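Local structure of enolase from the environmental genome shotgun sequencing of the Sargasso Sea (2QGY) at residues E48-A53 with M307-S312; I225-D230 with T250-S255; N233-T238 with I264-A269; E342-I347 with L360-H365. The protein is of unknown function but binds magnesium and belongs to the enolase superfamily, whose members typically abstract a proton alpha to a substrate carboxylate. All coordinates share one frame; numbering follows the deposited sequence. Where two conformers were deposited one is given.

In the fold
The four contacts sample both domains of an enolase-superfamily subunit. Contact 1 is buried and joins strand 48-53 of the N-terminal domain to helix 309-320 of the barrel domain. Contact 4 touches it, with centres 9 Å apart, but lies partly at the surface and joins two loop-rich segments. Across the chain's centre, contact 2 occupies the C-terminal ends of barrel strands 224-226 and 248-250, where carboxylates, magnesium and water replace apolar packing. Contact 3 packs behind it, centres 11 Å apart, through the helices that follow those strands; both also reach the second subunit. Contacts 3 and 4 pair small apolar patches with charged side chains.

Contact 1 (E48-A53 with M307-S312); sequences EGWGEA and MSVSAS
Strand 48-53 passes the first turn of helix 309-320, coming nearest where Glu-52 CA lies 5.7 Å from Ser-310 CA. Ser-310 N gives Glu-52 OE1 a nearly straight hydrogen bond (3.0 Å, 168°), entering from above the carboxylate plane. Glu-52 reaches it because CG stands anti to the backbone N (chi1 -177°) and the chain runs on extended. A negative charge at the amino end of a helix should be favoured by the helix dipole, and Ser-306 OG grips the same oxygen. Ser-310 OG lies across the Glu-52 chain, 3.0 Å from its CG, but takes its hydrogen bond with Ser-277. Val-309 packs beside it with both branches: CG1 rests on the backbone, 3.5 Å from Gly-51 C, while CG2 meets Trp-50 CB at 4.0 Å. The indole itself leads away and packs against Trp-19, their planes about 15° apart. The contact is thus an interdomain seam, apolar at Val-309 and polar at Glu-52. Strand 48-53 is an edge strand of the antiparallel sheet within this chain, pairing with strand 37-43; helix 99-120 touches Trp-50 and Ala-53, and helix 309-320 belongs to the barrel domain.

Contact 2 (I225-D230 with T250-S255); sequences IEEPVD and TGEKQS. With MG (magnesium ion), chain C.
Glu-226 and Glu-252 meet at a magnesium ion at the C-terminal ends of adjacent parallel strands in the enolase-type barrel. Here packing is tight: Glu-226 OE2 and Glu-252 OE1 are 2.7 Å apart, held together by the metal at 2.0 and 1.9 Å. Their side chains cross at about a right angle. Asp-200 and three waters complete the site, and Lys-169 forms a salt bridge with the other oxygen of Glu-226. With chi1 at 69°, Glu-252 CG sits between its backbone N and carbonyl carbon, which places it 3.6 Å from Glu-227 OE1. The carboxylates of these two residues stack, their planes 15° apart. Glu-227 OE1 also accepts from a metal-bound water, which makes it a second-shell group. The other side is looser and watery. No direct hydrogen bond joins the segments there; three waters donate to Glu-227 OE2 and tie it to Thr-250, Val-229 O and the Gly-251 to Gln-254 type I turn. Asp-230 forms a salt bridge with Arg-97 of the second subunit, and Lys-253 NZ hydrogen-bonds to the backbone O of its Asp-94. One of these waters accepts from Gly-251 N and Lys-253 N and donates to Gln-254 OE1 at 2.6 Å.

Contact 3 (N233-T238 with I264-A269); sequences NISLLT and ISRNAA
Arg-266 NH1 is gripped by Glu-262 of the second subunit, its salt-bridge partner, and by a water that accepts from it at 2.9 Å and donates to Thr-238 OG1 at 2.6 Å. That water lies in the guanidinium plane and links the two segments. Thr-238 OG1 in turn donates to Ser-235 O, one turn back in its own helix; its placement between the backbone N and carbonyl carbon (chi1 69°) leaves CG2 to meet the other segment. Glu-262 of the same chain holds Arg-266 NH2 in a second salt bridge. Ile-234 CG2 lies over the centre of one guanidinium face, 3.6 Å from Arg-266 CZ, and the Arg-266 chain bends at chi2 and chi3. Beside this, Ala-268 CB abuts both Ile-234 CG2 and Thr-238 CG2, 3.7 and 3.6 Å away, while Leu-237 CB rests on Ala-268 O. This close approach joins the start of helix 234-243 to the Schellman turn at Asn-267 that ends helix 257-265, both on the outside of the barrel. Asn-233 OD1 caps helix 234-243 by accepting from Leu-236 N. Burial leaves Ala-268 O without a polar partner. The arginine's positive charge, by contrast, is shared between carboxylates of two subunits, one within its own chain and one across the interface, under an aliphatic cover on one guanidinium face.

Contact 4 (E342-I347 with L360-H365); sequences ELPFDI and LGIVIH
Glu-342 and Val-363 carry the backbone hydrogen bond of this contact: Glu-342 N donates to Val-363 O at 3.0 Å. A water extends the link, donating to Glu-342 O and Gly-361 O and accepting from Val-363 N at 2.7 Å, and so links the two segments. A His-carboxylate hydrogen bond lies at the exposed end. His-365 NE2 donates to Glu-342 OE1 in a short, straight bond (2.8 Å, 168°); the oxygen lies in the imidazole plane, while the nitrogen approaches from above the carboxylate plane, the two planes being 48° apart. Glu-342 CG stands anti to its carbonyl carbon (chi1 -66°), and the chain continues extended to the histidine. Van der Waals contacts flank both. Val-363 CG1 touches the other carboxylate oxygen, Glu-342 OE2, at 3.6 Å. Farther inside, Pro-344 presents its ring to the opposing backbone, with CB 3.4 Å from Gly-361 O and CG against Leu-360 O. The apolar pair is Pro-344 CG with Ile-362 CD1, 4.1 Å apart. At Gly-361, with positive phi, a CB would crowd Pro-344. Helix 309-320 and strand 48-53 touch Pro-344 and Ile-362 respectively. The contact ties the loop entering the hairpin of strands 345-348 and 351-354 to the chain that leads into helix 366-371. The carboxylate would tend to stabilise a protonated His-365, although solvent at this exposed edge would probably weaken the effect.

Contact 1 (E48-A53 with M307-S312)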
loop_
_atom_site.group_PDB
_atom_site.type_symbol
_atom_site.label_atom_id
_atom_site.label_comp_id
_atom_site.label_asym_id
_atom_site.label_seq_id
_atom_site.Cartn_x
_atom_site.Cartn_y
_atom_site.Cartn_z
ATOM N N GLU A 48 16.067 -25.203 -2.048
ATOM C CA GLU A 48 15.368 -24.297 -2.950
ATOM C C GLU A 48 13.961 -24.053 -2.443
ATOM O O GLU A 48 13.258 -24.997 -2.049
ATOM C CB GLU A 48 15.270 -24.907 -4.349
ATOM C CG GLU A 48 16.588 -25.087 -5.058
ATOM C CD GLU A 48 16.413 -25.506 -6.520
ATOM O OE1 GLU A 48 15.403 -26.170 -6.847
ATOM O OE2 GLU A 48 17.295 -25.184 -7.345
ATOM N N GLY A 49 13.553 -22.790 -2.443
ATOM C CA GLY A 49 12.163 -22.468 -2.095
ATOM C C GLY A 49 11.532 -21.583 -3.148
ATOM O O GLY A 49 12.147 -20.623 -3.604
ATOM N N TRP A 50 10.269 -21.863 -3.449
ATOM C CA TRP A 50 9.517 -21.124 -4.454
ATOM C C TRP A 50 8.457 -20.232 -3.812
ATOM O O TRP A 50 7.767 -20.658 -2.872
ATOM C CB TRP A 50 8.824 -22.093 -5.393
ATOM C CG TRP A 50 9.762 -22.823 -6.279
ATOM C CD1 TRP A 50 10.385 -24.014 -6.025
ATOM C CD2 TRP A 50 10.164 -22.420 -7.587
ATOM N NE1 TRP A 50 11.176 -24.373 -7.102
ATOM C CE2 TRP A 50 11.054 -23.410 -8.074
ATOM C CE3 TRP A 50 9.866 -21.305 -8.397
ATOM C CZ2 TRP A 50 11.644 -23.328 -9.356
ATOM C CZ3 TRP A 50 10.455 -21.210 -9.666
ATOM C CH2 TRP A 50 11.349 -22.219 -10.128
ATOM N N GLY A 51 8.341 -19.016 -4.352
ATOM C CA GLY A 51 7.369 -18.009 -3.899
ATOM C C GLY A 51 6.733 -17.375 -5.121
ATOM O O GLY A 51 7.206 -17.519 -6.257
ATOM N N GLU A 52 5.645 -16.658 -4.881
ATOM C CA GLU A 52 4.953 -15.939 -5.932
ATOM C C GLU A 52 4.348 -14.702 -5.284
ATOM O O GLU A 52 3.842 -14.796 -4.175
ATOM C CB GLU A 52 3.852 -16.803 -6.550
ATOM C CG GLU A 52 3.140 -16.083 -7.723
ATOM C CD GLU A 52 2.335 -16.966 -8.669
ATOM O OE1 GLU A 52 2.300 -18.230 -8.543
ATOM O OE2 GLU A 52 1.703 -16.368 -9.578
ATOM N N ALA A 53 4.493 -13.545 -5.933
ATOM C CA ALA A 53 3.938 -12.271 -5.455
ATOM C C ALA A 53 2.685 -11.964 -6.243
ATOM O O ALA A 53 2.625 -12.249 -7.452
ATOM C CB ALA A 53 4.929 -11.115 -5.689
ATOM N N MET A 307 -1.513 -20.612 -11.455
ATOM C CA MET A 307 -2.072 -21.785 -10.792
ATOM C C MET A 307 -0.959 -22.754 -10.379
ATOM O O MET A 307 -1.214 -23.952 -10.159
ATOM C CB MET A 307 -3.171 -22.477 -11.651
ATOM C CG MET A 307 -4.513 -21.681 -11.851
ATOM S SD MET A 307 -5.437 -21.468 -10.308
ATOM C CE MET A 307 -4.981 -19.780 -9.879
ATOM N N SER A 308 0.266 -22.231 -10.237
ATOM C CA SER A 308 1.402 -23.006 -9.783
ATOM C C SER A 308 1.702 -22.690 -8.314
ATOM O O SER A 308 1.041 -23.242 -7.423
ATOM C CB SER A 308 2.624 -22.802 -10.718
ATOM O OG SER A 308 3.159 -21.468 -10.720
ATOM N N VAL A 309 2.641 -21.787 -8.057
ATOM C CA VAL A 309 3.155 -21.543 -6.680
ATOM C C VAL A 309 2.069 -20.944 -5.758
ATOM O O VAL A 309 1.782 -21.485 -4.683
ATOM C CB VAL A 309 4.439 -20.645 -6.689
ATOM C CG1 VAL A 309 4.956 -20.441 -5.300
ATOM C CG2 VAL A 309 5.550 -21.291 -7.551
ATOM N N SER A 310 1.451 -19.856 -6.190
ATOM C CA SER A 310 0.333 -19.257 -5.418
ATOM C C SER A 310 -0.797 -20.249 -5.154
ATOM O O SER A 310 -1.281 -20.349 -4.012
ATOM C CB SER A 310 -0.237 -18.051 -6.139
ATOM O OG SER A 310 0.702 -17.003 -6.196
ATOM N N ALA A 311 -1.229 -20.977 -6.180
ATOM C CA ALA A 311 -2.322 -21.945 -5.959
ATOM C C ALA A 311 -1.925 -23.002 -4.927
ATOM O O ALA A 311 -2.734 -23.371 -4.069
ATOM C CB ALA A 311 -2.826 -22.594 -7.291
ATOM N N SER A 312 -0.693 -23.508 -4.996
ATOM C CA SER A 312 -0.269 -24.520 -4.026
ATOM C C SER A 312 -0.254 -23.995 -2.603
ATOM O O SER A 312 -0.716 -24.672 -1.687
ATOM C CB SER A 312 1.106 -25.080 -4.381
ATOM O OG SER A 312 1.424 -26.121 -3.472
#

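Contact 2 (I225-D230 with T250-S255)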
loop_
_atom_site.group_PDB
_atom_site.type_symbol
_atom_site.label_atom_id
_atom_site.label_comp_id
_atom_site.label_asym_id
_atom_site.label_seq_id
_atom_site.Cartn_x
_atom_site.Cartn_y
_atom_site.Cartn_z
ATOM N N ILE A 225 -21.730 -12.145 -2.154
ATOM C CA ILE A 225 -21.665 -10.900 -2.885
ATOM C C ILE A 225 -20.303 -10.322 -2.530
ATOM O O ILE A 225 -20.042 -10.005 -1.361
ATOM C CB ILE A 225 -22.768 -9.892 -2.409
ATOM C CG1 ILE A 225 -24.176 -10.420 -2.732
ATOM C CG2 ILE A 225 -22.582 -8.514 -3.090
ATOM C CD1 ILE A 225 -24.427 -10.715 -4.188
ATOM N N GLU A 226 -19.459 -10.171 -3.538
ATOM C CA GLU A 226 -18.077 -9.813 -3.310
ATOM C C GLU A 226 -17.826 -8.357 -3.708
ATOM O O GLU A 226 -18.293 -7.893 -4.758
ATOM C CB GLU A 226 -17.202 -10.785 -4.105
ATOM C CG GLU A 226 -15.747 -10.483 -4.034
ATOM C CD GLU A 226 -14.902 -11.611 -4.637
ATOM O OE1 GLU A 226 -15.281 -12.806 -4.530
ATOM O OE2 GLU A 226 -13.840 -11.283 -5.170
ATOM N N GLU A 227 -17.135 -7.627 -2.816
ATOM C CA GLU A 227 -16.781 -6.232 -3.035
ATOM C C GLU A 227 -17.954 -5.355 -3.537
ATOM O O GLU A 227 -17.822 -4.654 -4.525
ATOM C CB GLU A 227 -15.588 -6.125 -3.978
ATOM C CG GLU A 227 -14.313 -6.731 -3.406
ATOM C CD GLU A 227 -13.133 -5.898 -3.779
ATOM O OE1 GLU A 227 -12.737 -6.012 -4.959
ATOM O OE2 GLU A 227 -12.651 -5.088 -2.924
ATOM N N PRO A 228 -19.078 -5.331 -2.792
ATOM C CA PRO A 228 -20.208 -4.477 -3.212
ATOM C C PRO A 228 -19.826 -3.003 -3.037
ATOM O O PRO A 228 -20.391 -2.129 -3.711
ATOM C CB PRO A 228 -21.352 -4.867 -2.261
ATOM C CG PRO A 228 -20.657 -5.441 -1.026
ATOM C CD PRO A 228 -19.324 -6.042 -1.520
ATOM N N VAL A 229 -18.875 -2.751 -2.136
ATOM C CA VAL A 229 -18.346 -1.405 -1.910
ATOM C C VAL A 229 -16.839 -1.478 -1.652
ATOM O O VAL A 229 -16.310 -2.545 -1.402
ATOM C CB VAL A 229 -19.052 -0.670 -0.739
ATOM C CG1 VAL A 229 -20.581 -0.549 -1.013
ATOM C CG2 VAL A 229 -18.827 -1.377 0.559
ATOM N N ASP A 230 -16.178 -0.328 -1.656
ATOM C CA ASP A 230 -14.731 -0.305 -1.452
ATOM C C ASP A 230 -14.374 -0.912 -0.091
ATOM O O ASP A 230 -14.999 -0.599 0.911
ATOM C CB ASP A 230 -14.186 1.128 -1.541
ATOM C CG ASP A 230 -12.683 1.152 -1.733
ATOM O OD1 ASP A 230 -11.968 0.903 -0.748
ATOM O OD2 ASP A 230 -12.222 1.443 -2.864
ATOM N N THR A 250 -15.011 -9.343 1.397
ATOM C CA THR A 250 -14.122 -8.202 1.119
ATOM C C THR A 250 -12.719 -8.625 1.512
ATOM O O THR A 250 -12.583 -9.578 2.264
ATOM C CB THR A 250 -14.523 -6.912 1.918
ATOM O OG1 THR A 250 -13.726 -5.782 1.481
ATOM C CG2 THR A 250 -14.357 -7.099 3.403
ATOM N N GLY A 251 -11.700 -7.925 1.008
ATOM C CA GLY A 251 -10.357 -8.147 1.540
ATOM C C GLY A 251 -9.304 -8.266 0.453
ATOM O O GLY A 251 -8.154 -7.961 0.700
ATOM N N GLU A 252 -9.705 -8.689 -0.740
ATOM C CA GLU A 252 -8.747 -8.912 -1.836
ATOM C C GLU A 252 -7.823 -7.738 -2.158
ATOM O O GLU A 252 -6.691 -7.947 -2.584
ATOM C CB GLU A 252 -9.480 -9.375 -3.088
ATOM C CG GLU A 252 -10.346 -8.355 -3.751
ATOM C CD GLU A 252 -10.805 -8.839 -5.120
ATOM O OE1 GLU A 252 -11.692 -9.694 -5.133
ATOM O OE2 GLU A 252 -10.249 -8.426 -6.161
ATOM N N LYS A 253 -8.282 -6.505 -1.971
ATOM C CA LYS A 253 -7.439 -5.351 -2.334
ATOM C C LYS A 253 -6.752 -4.722 -1.111
ATOM O O LYS A 253 -6.159 -3.646 -1.226
ATOM C CB LYS A 253 -8.279 -4.318 -3.115
ATOM C CG LYS A 253 -8.768 -4.928 -4.448
ATOM C CD LYS A 253 -9.105 -3.966 -5.560
ATOM C CE LYS A 253 -9.777 -4.773 -6.675
ATOM N NZ LYS A 253 -9.954 -4.040 -7.958
ATOM N N GLN A 254 -6.841 -5.385 0.036
ATOM C CA GLN A 254 -6.249 -4.860 1.265
ATOM C C GLN A 254 -5.243 -5.861 1.837
ATOM O O GLN A 254 -5.230 -7.047 1.452
ATOM C CB GLN A 254 -7.331 -4.498 2.284
ATOM C CG GLN A 254 -8.055 -3.181 1.961
ATOM C CD GLN A 254 -9.155 -3.360 0.922
ATOM O OE1 GLN A 254 -9.855 -4.373 0.932
ATOM N NE2 GLN A 254 -9.317 -2.368 0.018
ATOM N N SER A 255 -4.356 -5.380 2.705
ATOM C CA SER A 255 -3.362 -6.255 3.324
ATOM C C SER A 255 -3.096 -5.772 4.727
ATOM O O SER A 255 -3.476 -4.653 5.096
ATOM C CB SER A 255 -2.035 -6.320 2.510
ATOM O OG SER A 255 -1.469 -5.012 2.353
HETATM MG MG MG C . -13.025 -10.005 -6.520
HETATM O O HOH W 1 -11.031 -5.836 -0.917
HETATM O O HOH W 2 -14.625 -4.615 -0.800
HETATM O O HOH W 3 -11.634 -2.602 -2.240
HETATM O O HOH W 4 -13.790 -8.119 -6.183
HETATM O O HOH W 5 -12.043 -9.052 -7.996
HETATM O O HOH W 6 -12.269 -11.705 -7.568
#

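Contact 3 (N233-T238 with I264-A269)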
loop_
_atom_site.group_PDB
_atom_site.type_symbol
_atom_site.label_atom_id
_atom_site.label_comp_id
_atom_site.label_asym_id
_atom_site.label_seq_id
_atom_site.Cartn_x
_atom_site.Cartn_y
_atom_site.Cartn_z
ATOM N N ASN A 233 -13.984 1.385 2.805
ATOM C CA ASN A 233 -15.171 2.106 3.279
ATOM C C ASN A 233 -15.954 1.183 4.202
ATOM O O ASN A 233 -16.962 0.593 3.803
ATOM C CB ASN A 233 -16.050 2.555 2.103
ATOM C CG ASN A 233 -17.125 3.588 2.528
ATOM O OD1 ASN A 233 -17.494 3.675 3.700
ATOM N ND2 ASN A 233 -17.568 4.388 1.588
ATOM N N ILE A 234 -15.457 1.031 5.421
ATOM C CA ILE A 234 -16.011 0.050 6.342
ATOM C C ILE A 234 -17.455 0.445 6.695
ATOM O O ILE A 234 -18.333 -0.430 6.839
ATOM C CB ILE A 234 -15.099 -0.162 7.595
ATOM C CG1 ILE A 234 -13.668 -0.537 7.142
ATOM C CG2 ILE A 234 -15.663 -1.245 8.512
ATOM C CD1 ILE A 234 -12.697 -0.804 8.278
ATOM N N SER A 235 -17.688 1.749 6.809
ATOM C CA SER A 235 -19.039 2.256 7.085
ATOM C C SER A 235 -20.040 1.706 6.082
ATOM O O SER A 235 -21.117 1.224 6.475
ATOM C CB SER A 235 -19.040 3.787 7.071
ATOM O OG SER A 235 -18.257 4.253 8.152
ATOM N N LEU A 236 -19.705 1.784 4.794
ATOM C CA LEU A 236 -20.590 1.297 3.724
ATOM C C LEU A 236 -20.699 -0.213 3.713
ATOM O O LEU A 236 -21.770 -0.765 3.442
ATOM C CB LEU A 236 -20.119 1.770 2.351
ATOM C CG LEU A 236 -20.822 2.971 1.741
ATOM C CD1 LEU A 236 -20.500 4.236 2.528
ATOM C CD2 LEU A 236 -20.433 3.112 0.265
ATOM N N LEU A 237 -19.595 -0.896 4.018
ATOM C CA LEU A 237 -19.649 -2.366 4.072
ATOM C C LEU A 237 -20.662 -2.810 5.119
ATOM O O LEU A 237 -21.488 -3.720 4.889
ATOM C CB LEU A 237 -18.280 -2.972 4.422
ATOM C CG LEU A 237 -17.227 -3.217 3.351
ATOM C CD1 LEU A 237 -15.899 -3.529 4.065
ATOM C CD2 LEU A 237 -17.643 -4.366 2.453
ATOM N N THR A 238 -20.583 -2.198 6.293
ATOM C CA THR A 238 -21.509 -2.553 7.358
ATOM C C THR A 238 -22.935 -2.244 6.905
ATOM O O THR A 238 -23.827 -3.049 7.093
ATOM C CB THR A 238 -21.166 -1.881 8.696
ATOM O OG1 THR A 238 -21.400 -0.462 8.603
ATOM C CG2 THR A 238 -19.688 -2.175 9.104
ATOM N N ILE A 264 -13.269 -7.157 11.518
ATOM C CA ILE A 264 -13.849 -8.060 12.532
ATOM C C ILE A 264 -14.603 -7.275 13.618
ATOM O O ILE A 264 -15.729 -7.651 13.995
ATOM C CB ILE A 264 -12.780 -8.974 13.168
ATOM C CG1 ILE A 264 -12.241 -9.990 12.166
ATOM C CG2 ILE A 264 -13.361 -9.803 14.346
ATOM C CD1 ILE A 264 -10.962 -10.735 12.690
ATOM N N SER A 265 -13.969 -6.202 14.098
ATOM C CA SER A 265 -14.483 -5.338 15.185
ATOM C C SER A 265 -15.817 -4.758 14.827
ATOM O O SER A 265 -16.695 -4.590 15.679
ATOM C CB SER A 265 -13.546 -4.143 15.415
ATOM O OG SER A 265 -12.365 -4.534 16.067
ATOM N N ARG A 266 -15.942 -4.414 13.549
ATOM C CA ARG A 266 -17.092 -3.706 13.038
ATOM C C ARG A 266 -18.188 -4.619 12.464
ATOM O O ARG A 266 -19.174 -4.119 11.919
ATOM C CB ARG A 266 -16.628 -2.724 11.952
ATOM C CG ARG A 266 -15.684 -1.586 12.455
ATOM C CD ARG A 266 -16.451 -0.363 12.968
ATOM N NE ARG A 266 -17.108 0.334 11.873
ATOM C CZ ARG A 266 -16.489 1.166 11.015
ATOM N NH1 ARG A 266 -17.188 1.739 10.050
ATOM N NH2 ARG A 266 -15.186 1.448 11.122
ATOM N N ASN A 267 -17.998 -5.925 12.560
ATOM C CA ASN A 267 -18.895 -6.911 11.930
ATOM C C ASN A 267 -19.185 -6.520 10.487
ATOM O O ASN A 267 -20.346 -6.452 10.063
ATOM C CB ASN A 267 -20.220 -7.063 12.731
ATOM C CG ASN A 267 -19.985 -7.569 14.148
ATOM O OD1 ASN A 267 -20.559 -7.052 15.119
ATOM N ND2 ASN A 267 -19.098 -8.551 14.277
ATOM N N ALA A 268 -18.121 -6.261 9.720
ATOM C CA ALA A 268 -18.306 -5.632 8.425
ATOM C C ALA A 268 -18.412 -6.606 7.244
ATOM O O ALA A 268 -18.718 -6.197 6.118
ATOM C CB ALA A 268 -17.197 -4.584 8.172
ATOM N N ALA A 269 -18.205 -7.882 7.499
ATOM C CA ALA A 269 -18.205 -8.879 6.435
ATOM C C ALA A 269 -18.416 -10.271 6.978
ATOM O O ALA A 269 -18.229 -10.531 8.159
ATOM C CB ALA A 269 -16.900 -8.813 5.619
HETATM O O HOH W 7 -20.016 0.949 10.297
#

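Contact 4 (E342-I347 with L360-H365)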
loop_
_atom_site.group_PDB
_atom_site.type_symbol
_atom_site.label_atom_id
_atom_site.label_comp_id
_atom_site.label_asym_id
_atom_site.label_seq_id
_atom_site.Cartn_x
_atom_site.Cartn_y
_atom_site.Cartn_z
ATOM N N GLU A 342 4.719 -28.883 -13.225
ATOM C CA GLU A 342 3.980 -30.133 -13.005
ATOM C C GLU A 342 3.169 -29.918 -11.737
ATOM O O GLU A 342 3.657 -30.100 -10.621
ATOM C CB GLU A 342 4.951 -31.328 -12.907
ATOM C CG GLU A 342 5.679 -31.592 -14.231
ATOM C CD GLU A 342 6.869 -32.581 -14.153
ATOM O OE1 GLU A 342 7.665 -32.577 -15.120
ATOM O OE2 GLU A 342 7.037 -33.341 -13.154
ATOM N N LEU A 343 1.934 -29.457 -11.910
ATOM C CA LEU A 343 1.161 -28.917 -10.781
ATOM C C LEU A 343 1.046 -29.884 -9.616
ATOM O O LEU A 343 0.822 -31.079 -9.828
ATOM C CB LEU A 343 -0.242 -28.494 -11.223
ATOM C CG LEU A 343 -0.342 -27.485 -12.362
ATOM C CD1 LEU A 343 -1.809 -27.119 -12.589
ATOM C CD2 LEU A 343 0.486 -26.240 -12.084
ATOM N N PRO A 344 1.202 -29.375 -8.372
ATOM C CA PRO A 344 1.203 -30.271 -7.204
ATOM C C PRO A 344 -0.201 -30.605 -6.662
ATOM O O PRO A 344 -0.354 -30.991 -5.497
ATOM C CB PRO A 344 2.003 -29.465 -6.182
ATOM C CG PRO A 344 1.650 -28.065 -6.466
ATOM C CD PRO A 344 1.411 -27.967 -7.976
ATOM N N PHE A 345 -1.217 -30.456 -7.498
ATOM C CA PHE A 345 -2.570 -30.808 -7.124
ATOM C C PHE A 345 -3.317 -31.251 -8.372
ATOM O O PHE A 345 -2.916 -30.921 -9.493
ATOM C CB PHE A 345 -3.264 -29.592 -6.467
ATOM C CG PHE A 345 -3.279 -28.366 -7.341
ATOM C CD1 PHE A 345 -4.324 -28.140 -8.238
ATOM C CD2 PHE A 345 -2.245 -27.425 -7.268
ATOM C CE1 PHE A 345 -4.326 -26.989 -9.083
ATOM C CE2 PHE A 345 -2.252 -26.282 -8.092
ATOM C CZ PHE A 345 -3.297 -26.070 -9.000
ATOM N N ASP A 346 -4.407 -31.994 -8.164
ATOM C CA ASP A 346 -5.333 -32.381 -9.210
ATOM C C ASP A 346 -6.705 -31.841 -8.854
ATOM O O ASP A 346 -7.157 -32.027 -7.721
ATOM C CB ASP A 346 -5.404 -33.904 -9.265
ATOM C CG ASP A 346 -4.163 -34.511 -9.862
ATOM O OD1 ASP A 346 -3.988 -34.349 -11.085
ATOM O OD2 ASP A 346 -3.375 -35.140 -9.112
ATOM N N ILE A 347 -7.353 -31.153 -9.790
ATOM C CA ILE A 347 -8.731 -30.701 -9.583
ATOM C C ILE A 347 -9.586 -31.887 -10.002
ATOM O O ILE A 347 -9.488 -32.348 -11.147
ATOM C CB ILE A 347 -9.089 -29.463 -10.447
ATOM C CG1 ILE A 347 -8.102 -28.281 -10.205
ATOM C CG2 ILE A 347 -10.619 -29.108 -10.322
ATOM C CD1 ILE A 347 -8.046 -27.686 -8.841
ATOM N N LEU A 360 5.766 -26.955 -0.826
ATOM C CA LEU A 360 4.678 -26.702 -1.766
ATOM C C LEU A 360 4.642 -27.682 -2.919
ATOM O O LEU A 360 3.769 -27.598 -3.795
ATOM C CB LEU A 360 4.832 -25.296 -2.376
ATOM C CG LEU A 360 4.863 -24.142 -1.384
ATOM C CD1 LEU A 360 5.330 -22.866 -2.153
ATOM C CD2 LEU A 360 3.461 -23.969 -0.787
ATOM N N GLY A 361 5.622 -28.576 -2.974
ATOM C CA GLY A 361 5.591 -29.617 -4.005
ATOM C C GLY A 361 5.816 -29.084 -5.411
ATOM O O GLY A 361 5.379 -29.701 -6.387
ATOM N N ILE A 362 6.515 -27.960 -5.527
ATOM C CA ILE A 362 6.699 -27.295 -6.827
ATOM C C ILE A 362 7.779 -28.011 -7.661
ATOM O O ILE A 362 8.902 -28.238 -7.198
ATOM C CB ILE A 362 6.996 -25.781 -6.662
ATOM C CG1 ILE A 362 5.800 -25.084 -5.986
ATOM C CG2 ILE A 362 7.382 -25.124 -7.997
ATOM C CD1 ILE A 362 4.537 -25.106 -6.784
ATOM N N VAL A 363 7.412 -28.337 -8.888
ATOM C CA VAL A 363 8.335 -28.854 -9.882
ATOM C C VAL A 363 8.187 -27.960 -11.097
ATOM O O VAL A 363 7.194 -28.047 -11.811
ATOM C CB VAL A 363 7.980 -30.318 -10.267
ATOM C CG1 VAL A 363 8.905 -30.847 -11.393
ATOM C CG2 VAL A 363 8.063 -31.256 -9.051
ATOM N N ILE A 364 9.162 -27.084 -11.319
ATOM C CA ILE A 364 9.079 -26.114 -12.424
ATOM C C ILE A 364 10.240 -26.314 -13.391
ATOM O O ILE A 364 11.382 -26.500 -12.967
ATOM C CB ILE A 364 9.024 -24.654 -11.901
ATOM C CG1 ILE A 364 7.583 -24.293 -11.486
ATOM C CG2 ILE A 364 9.469 -23.631 -12.945
ATOM C CD1 ILE A 364 7.549 -22.968 -10.740
ATOM N N HIS A 365 9.917 -26.270 -14.681
ATOM C CA HIS A 365 10.891 -26.341 -15.745
ATOM C C HIS A 365 11.330 -24.919 -16.052
ATOM O O HIS A 365 10.648 -24.175 -16.764
ATOM C CB HIS A 365 10.275 -27.006 -16.962
ATOM C CG HIS A 365 9.919 -28.443 -16.748
ATOM N ND1 HIS A 365 10.626 -29.475 -17.330
ATOM C CD2 HIS A 365 8.940 -29.024 -16.012
ATOM C CE1 HIS A 365 10.094 -30.629 -16.966
ATOM N NE2 HIS A 365 9.071 -30.384 -16.163
HETATM O O HOH W 8 4.764 -28.625 -8.926
#